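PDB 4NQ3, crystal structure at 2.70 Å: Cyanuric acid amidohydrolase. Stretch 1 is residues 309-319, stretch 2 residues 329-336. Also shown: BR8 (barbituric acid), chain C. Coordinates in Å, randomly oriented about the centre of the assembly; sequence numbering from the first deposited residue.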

ATOM      1  N   PRO A 309       2.636   7.198   7.576  1.00 35.91           N
ATOM      2  CA  PRO A 309       2.616   7.255   9.050  1.00 27.80           C
ATOM      3  C   PRO A 309       1.260   7.552   9.698  1.00 35.32           C
ATOM      4  O   PRO A 309       0.821   6.794  10.549  1.00 35.80           O
ATOM      5  N   THR A 310       0.560   8.583   9.256  1.00 37.17           N
ATOM      6  CA  THR A 310      -0.742   8.896   9.847  1.00 32.58           C
ATOM      7  C   THR A 310      -1.740   7.761   9.731  1.00 36.66           C
ATOM      8  O   THR A 310      -2.621   7.607  10.584  1.00 39.26           O
ATOM      9  N   ARG A 311      -1.611   6.984   8.659  1.00 31.42           N
ATOM     10  CA  ARG A 311      -2.422   5.791   8.481  1.00 29.64           C
ATOM     11  C   ARG A 311      -2.228   4.827   9.669  1.00 30.87           C
ATOM     12  O   ARG A 311      -3.218   4.320  10.235  1.00 27.85           O
ATOM     13  N   HIS A 312      -0.964   4.613  10.067  1.00 30.81           N
ATOM     14  CA  HIS A 312      -0.647   3.835  11.271  1.00 26.48           C
ATOM     15  C   HIS A 312      -1.260   4.489  12.505  1.00 26.38           C
ATOM     16  O   HIS A 312      -2.088   3.891  13.182  1.00 29.36           O
ATOM     17  N   ALA A 313      -0.882   5.744  12.754  1.00 28.74           N
ATOM     18  CA  ALA A 313      -1.285   6.465  13.964  1.00 29.95           C
ATOM     19  C   ALA A 313      -2.784   6.375  14.186  1.00 31.88           C
ATOM     20  O   ALA A 313      -3.238   6.105  15.310  1.00 32.24           O
ATOM     21  N   ARG A 314      -3.549   6.580  13.112  1.00 32.36           N
ATOM     22  CA  ARG A 314      -5.002   6.530  13.205  1.00 29.66           C
ATOM     23  C   ARG A 314      -5.486   5.159  13.664  1.00 32.43           C
ATOM     24  O   ARG A 314      -6.187   5.058  14.671  1.00 33.50           O
ATOM     25  N   ALA A 315      -5.121   4.112  12.925  1.00 33.00           N
ATOM     26  CA  ALA A 315      -5.496   2.746  13.308  1.00 32.76           C
ATOM     27  C   ALA A 315      -5.142   2.464  14.771  1.00 34.94           C
ATOM     28  O   ALA A 315      -5.946   1.915  15.517  1.00 41.64           O
ATOM     29  N   PHE A 316      -3.942   2.857  15.181  1.00 30.29           N
ATOM     30  CA  PHE A 316      -3.462   2.547  16.517  1.00 26.61           C
ATOM     31  C   PHE A 316      -4.239   3.286  17.588  1.00 30.03           C
ATOM     32  O   PHE A 316      -4.789   2.668  18.503  1.00 29.30           O
ATOM     33  N   VAL A 317      -4.322   4.604  17.469  1.00 32.28           N
ATOM     34  CA  VAL A 317      -5.055   5.365  18.470  1.00 32.89           C
ATOM     35  C   VAL A 317      -6.561   5.044  18.442  1.00 36.09           C
ATOM     36  O   VAL A 317      -7.208   5.063  19.487  1.00 43.02           O
ATOM     37  N   ALA A 318      -7.124   4.737  17.271  1.00 32.43           N
ATOM     38  CA  ALA A 318      -8.551   4.408  17.213  1.00 33.54           C
ATOM     39  C   ALA A 318      -8.820   3.178  18.078  1.00 32.30           C
ATOM     40  O   ALA A 318      -9.798   3.125  18.831  1.00 32.61           O
ATOM     41  N   GLY A 319      -7.917   2.209  17.991  1.00 27.68           N
ATOM     42  CA  GLY A 319      -8.020   1.013  18.795  1.00 29.14           C
ATOM     43  C   GLY A 319      -7.951   1.321  20.281  1.00 42.11           C
ATOM     44  O   GLY A 319      -8.781   0.837  21.047  1.00 45.56           O
ATOM     45  N   GLU A 329     -17.447   3.884  16.329  1.00 32.81           N
ATOM     46  CA  GLU A 329     -17.913   5.037  15.565  1.00 30.67           C
ATOM     47  C   GLU A 329     -17.303   6.306  16.170  1.00 24.49           C
ATOM     48  O   GLU A 329     -18.012   7.144  16.701  1.00 27.50           O
ATOM     49  N   ILE A 330     -15.979   6.410  16.131  1.00 26.49           N
ATOM     50  CA  ILE A 330     -15.267   7.571  16.675  1.00 28.64           C
ATOM     51  C   ILE A 330     -14.486   8.350  15.606  1.00 29.40           C
ATOM     52  O   ILE A 330     -14.019   7.781  14.619  1.00 36.28           O
ATOM     53  N   TYR A 331     -14.321   9.650  15.827  1.00 31.52           N
ATOM     54  CA  TYR A 331     -13.640  10.521  14.872  1.00 26.70           C
ATOM     55  C   TYR A 331     -12.175  10.648  15.277  1.00 22.12           C
ATOM     56  O   TYR A 331     -11.846  11.315  16.240  1.00 35.60           O
ATOM     57  N   VAL A 332     -11.302   9.946  14.571  1.00 31.43           N
ATOM     58  CA  VAL A 332      -9.861  10.015  14.808  1.00 24.20           C
ATOM     59  C   VAL A 332      -9.137  10.504  13.572  1.00 22.09           C
ATOM     60  O   VAL A 332      -9.302   9.963  12.496  1.00 22.39           O
ATOM     61  N   SER A 333      -8.280  11.486  13.756  1.00 31.47           N
ATOM     62  CA  SER A 333      -7.654  12.212  12.663  1.00 32.67           C
ATOM     63  C   SER A 333      -6.126  12.187  12.845  1.00 37.49           C
ATOM     64  O   SER A 333      -5.639  12.365  13.956  1.00 44.49           O
ATOM     65  N   GLY A 334      -5.374  11.944  11.777  1.00 33.17           N
ATOM     66  CA  GLY A 334      -3.934  11.726  11.903  1.00 31.01           C
ATOM     67  C   GLY A 334      -3.106  12.977  11.688  1.00 28.78           C
ATOM     68  O   GLY A 334      -3.538  13.890  11.008  1.00 29.72           O
ATOM     69  N   GLY A 335      -1.912  13.018  12.267  1.00 29.47           N
ATOM     70  CA  GLY A 335      -0.991  14.126  12.074  1.00 29.48           C
ATOM     71  C   GLY A 335      -1.261  15.258  13.046  1.00 36.25           C
ATOM     72  O   GLY A 335      -2.178  16.059  12.854  1.00 46.16           O
ATOM     73  N   GLY A 336      -0.447  15.348  14.090  1.00 30.99           N
ATOM     74  CA  GLY A 336      -0.743  16.291  15.139  1.00 23.89           C
ATOM     75  C   GLY A 336       0.283  17.377  15.270  1.00 31.15           C
ATOM     76  O   GLY A 336       0.687  17.726  16.402  1.00 32.29           O
TER

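Stretch 1 is helical throughout, and its backbone hydrogen bonds follow the i to i+4 pattern, from Ala313 N to Pro309 O at 3.0 Å through to Gly319 N to Ala315 O at 3.2 Å; the bond from Ala315 N to Arg311 O, at 3.3 Å, is weak. Residues 331-334 of stretch 2 form a strand that runs roughly antiparallel to this helix, with 150° between their N-to-C directions and a closest axial approach of 7.3 Å. No hydrogen bond crosses between the two stretches, so the 336 Å² they bury together reflects van der Waals packing, supplemented by a ligand that both of them bind.

Pro309 opens the helix out of reach of the strand. Thr310 is the first residue to make contact: its CA-to-CB bond points toward stretch 2, and chi1 of 37° falls in the p well. CG2 lies 3.4 Å from Gly334 C and 3.2 Å from Gly335 N, so a methyl rests against the peptide link between two glycines. The CA atoms of Thr310 and Gly334 are only 4.7 Å apart, and the lack of a side chain permits this: an ideal CB on Gly334 would fall 2.8 Å from Thr310 CB, a clash, and 3.1 Å from Arg314 NH1. At Gly335 an ideal CB would sit 3.4 Å from Thr310 CG2, which is tight, while the positive phi of 86° independently favours glycine.

Arg311 points away, and His312, with chi1 of -76° (m), is out of reach. Ala313 points toward the strand, but its CB stays 5.3 Å from Gly334 CA, the closest atom of stretch 2.

The CA-to-CB bond of Arg314 points sideways relative to stretch 2; with chi1 to chi3 in the m, t and m wells, the side chain lies along the strand backbone. Its CG is 3.6 Å from Gly334 N and its CD 3.6 Å from Val332 O; CG also comes within 4.3 Å of Val332 CG1. The aliphatic part thus packs on the strand while the guanidinium reaches barbituric acid. NH1 donates to BR8 O4 at 2.8 Å, with an N-H...acceptor angle of 132°, and Gly334 N donates to BR8 O4 at 2.8 Å with a straighter angle of 167°. One carbonyl oxygen therefore joins helix and strand through the ligand. Ser333, whose CB points away from the helix, has chi1 of 168° (t) and places OG 3.4 Å from BR8 O4, at best a weak hydrogen bond. NE and NH2 of Arg314 are satisfied elsewhere in the structure.

Beyond the ligand the packing turns apolar. Ala315 points away and Phe316 is out of reach. Val317, chi1 171° (t), points toward the strand and brings CG1 to 4.4 Å from Val332 CG1. The CA-to-CB bond of Ala318 points sideways relative to stretch 2, with CB 4.1 Å from Val332 CG2. Val332, in the t rotamer with its CA-to-CB bond pointing toward the helix, thus packs against Arg314, Val317 and Ala318. Ile330, chi1 59° (p) and chi2 -162° (t), also points toward the helix and extends CD1 to 3.7 Å from Ala318 O. Gly319 makes no contact with stretch 2.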

ATOM      1  CB  PRO A 309       3.584   8.383   9.362  1.00 28.48           C
ATOM      2  CG  PRO A 309       4.502   8.398   8.214  1.00 34.96           C
ATOM      3  CD  PRO A 309       3.664   8.077   7.013  1.00 28.75           C
ATOM      4  CB  THR A 310      -1.342  10.063   9.186  1.00 27.26           C
ATOM      5  OG1 THR A 310      -1.013   9.983   7.790  1.00 30.52           O
ATOM      6  CG2 THR A 310      -0.773  11.314   9.784  1.00 26.59           C
ATOM      7  CB  ARG A 311      -2.060   5.122   7.158  1.00 32.43           C
ATOM      8  CG  ARG A 311      -3.217   4.577   6.378  1.00 33.06           C
ATOM      9  CD  ARG A 311      -3.240   5.160   4.988  1.00 33.32           C
ATOM     10  NE  ARG A 311      -3.798   4.227   3.996  1.00 37.84           N
ATOM     11  CZ  ARG A 311      -4.966   3.592   4.106  1.00 34.89           C
ATOM     12  NH1 ARG A 311      -5.732   3.745   5.181  1.00 28.00           N
ATOM     13  NH2 ARG A 311      -5.368   2.783   3.132  1.00 47.45           N
ATOM     14  CB  HIS A 312       0.872   3.709  11.486  1.00 38.63           C
ATOM     15  CG  HIS A 312       1.546   2.722  10.580  1.00 35.09           C
ATOM     16  ND1 HIS A 312       1.459   1.357  10.762  1.00 35.38           N
ATOM     17  CD2 HIS A 312       2.340   2.907   9.498  1.00 34.42           C
ATOM     18  CE1 HIS A 312       2.148   0.744   9.816  1.00 36.30           C
ATOM     19  NE2 HIS A 312       2.694   1.662   9.038  1.00 37.02           N
ATOM     20  CB  ALA A 313      -0.849   7.924  13.895  1.00 25.78           C
ATOM     21  CB  ARG A 314      -5.658   6.885  11.872  1.00 29.64           C
ATOM     22  CG  ARG A 314      -5.859   8.369  11.598  1.00 22.95           C
ATOM     23  CD  ARG A 314      -6.795   8.562  10.389  1.00 22.57           C
ATOM     24  NE  ARG A 314      -6.241   7.961   9.186  1.00 22.89           N
ATOM     25  CZ  ARG A 314      -5.514   8.627   8.300  1.00 26.68           C
ATOM     26  NH1 ARG A 314      -5.297   9.933   8.474  1.00 26.08           N
ATOM     27  NH2 ARG A 314      -5.024   7.997   7.237  1.00 23.53           N
ATOM     28  CB  ALA A 315      -4.828   1.723  12.396  1.00 31.86           C
ATOM     29  CB  PHE A 316      -1.985   2.885  16.641  1.00 34.17           C
ATOM     30  CG  PHE A 316      -1.329   2.259  17.821  1.00 40.64           C
ATOM     31  CD1 PHE A 316      -1.192   0.867  17.903  1.00 39.14           C
ATOM     32  CD2 PHE A 316      -0.826   3.055  18.858  1.00 44.14           C
ATOM     33  CE1 PHE A 316      -0.572   0.277  19.002  1.00 38.89           C
ATOM     34  CE2 PHE A 316      -0.192   2.470  19.977  1.00 40.18           C
ATOM     35  CZ  PHE A 316      -0.068   1.085  20.045  1.00 37.83           C
ATOM     36  CB  VAL A 317      -4.861   6.885  18.278  1.00 32.44           C
ATOM     37  CG1 VAL A 317      -5.812   7.681  19.187  1.00 25.36           C
ATOM     38  CG2 VAL A 317      -3.403   7.269  18.499  1.00 28.28           C
ATOM     39  CB  ALA A 318      -9.016   4.179  15.775  1.00 24.19           C
ATOM     40  CB  GLU A 329     -19.446   5.119  15.558  1.00 30.53           C
ATOM     41  CG  GLU A 329     -20.099   5.445  14.215  1.00 31.21           C
ATOM     42  CD  GLU A 329     -21.608   5.190  14.238  1.00 44.17           C
ATOM     43  OE1 GLU A 329     -22.282   5.763  15.121  1.00 50.81           O
ATOM     44  OE2 GLU A 329     -22.123   4.399  13.406  1.00 48.53           O
ATOM     45  CB  ILE A 330     -14.307   7.142  17.804  1.00 27.81           C
ATOM     46  CG1 ILE A 330     -13.297   6.147  17.284  1.00 25.69           C
ATOM     47  CG2 ILE A 330     -15.043   6.397  18.892  1.00 25.13           C
ATOM     48  CD1 ILE A 330     -12.668   5.405  18.411  1.00 29.22           C
ATOM     49  CB  TYR A 331     -14.341  11.898  14.799  1.00 21.91           C
ATOM     50  CG  TYR A 331     -13.642  12.920  13.910  1.00 28.13           C
ATOM     51  CD1 TYR A 331     -12.500  13.573  14.346  1.00 30.59           C
ATOM     52  CD2 TYR A 331     -14.124  13.241  12.645  1.00 26.22           C
ATOM     53  CE1 TYR A 331     -11.847  14.496  13.562  1.00 31.63           C
ATOM     54  CE2 TYR A 331     -13.469  14.179  11.845  1.00 26.35           C
ATOM     55  CZ  TYR A 331     -12.323  14.799  12.319  1.00 30.32           C
ATOM     56  OH  TYR A 331     -11.621  15.734  11.574  1.00 40.78           O
ATOM     57  CB  VAL A 332      -9.284   8.657  15.180  1.00 22.66           C
ATOM     58  CG1 VAL A 332      -7.790   8.772  15.425  1.00 23.04           C
ATOM     59  CG2 VAL A 332     -10.001   8.111  16.391  1.00 29.19           C
ATOM     60  CB  SER A 333      -8.188  13.641  12.641  1.00 29.47           C
ATOM     61  OG  SER A 333      -7.424  14.442  11.777  1.00 35.54           O
TER
HETATM   62  N1  BR8 C 401      -6.637  14.496   6.279  1.00 21.67           N
HETATM   63  C2  BR8 C 401      -7.498  13.454   6.275  1.00 23.39           C
HETATM   64  O2  BR8 C 401      -8.187  13.283   5.287  1.00 22.38           O
HETATM   65  N3  BR8 C 401      -7.578  12.615   7.350  1.00 31.64           N
HETATM   66  C4  BR8 C 401      -6.768  12.795   8.501  1.00 29.46           C
HETATM   67  O4  BR8 C 401      -6.863  12.017   9.444  1.00 35.02           O
HETATM   68  C5  BR8 C 401      -5.784  13.958   8.648  1.00 22.87           C
HETATM   69  C6  BR8 C 401      -5.815  14.779   7.366  1.00 18.61           C
HETATM   70  O8  BR8 C 401      -5.083  15.737   7.263  1.00 24.37           O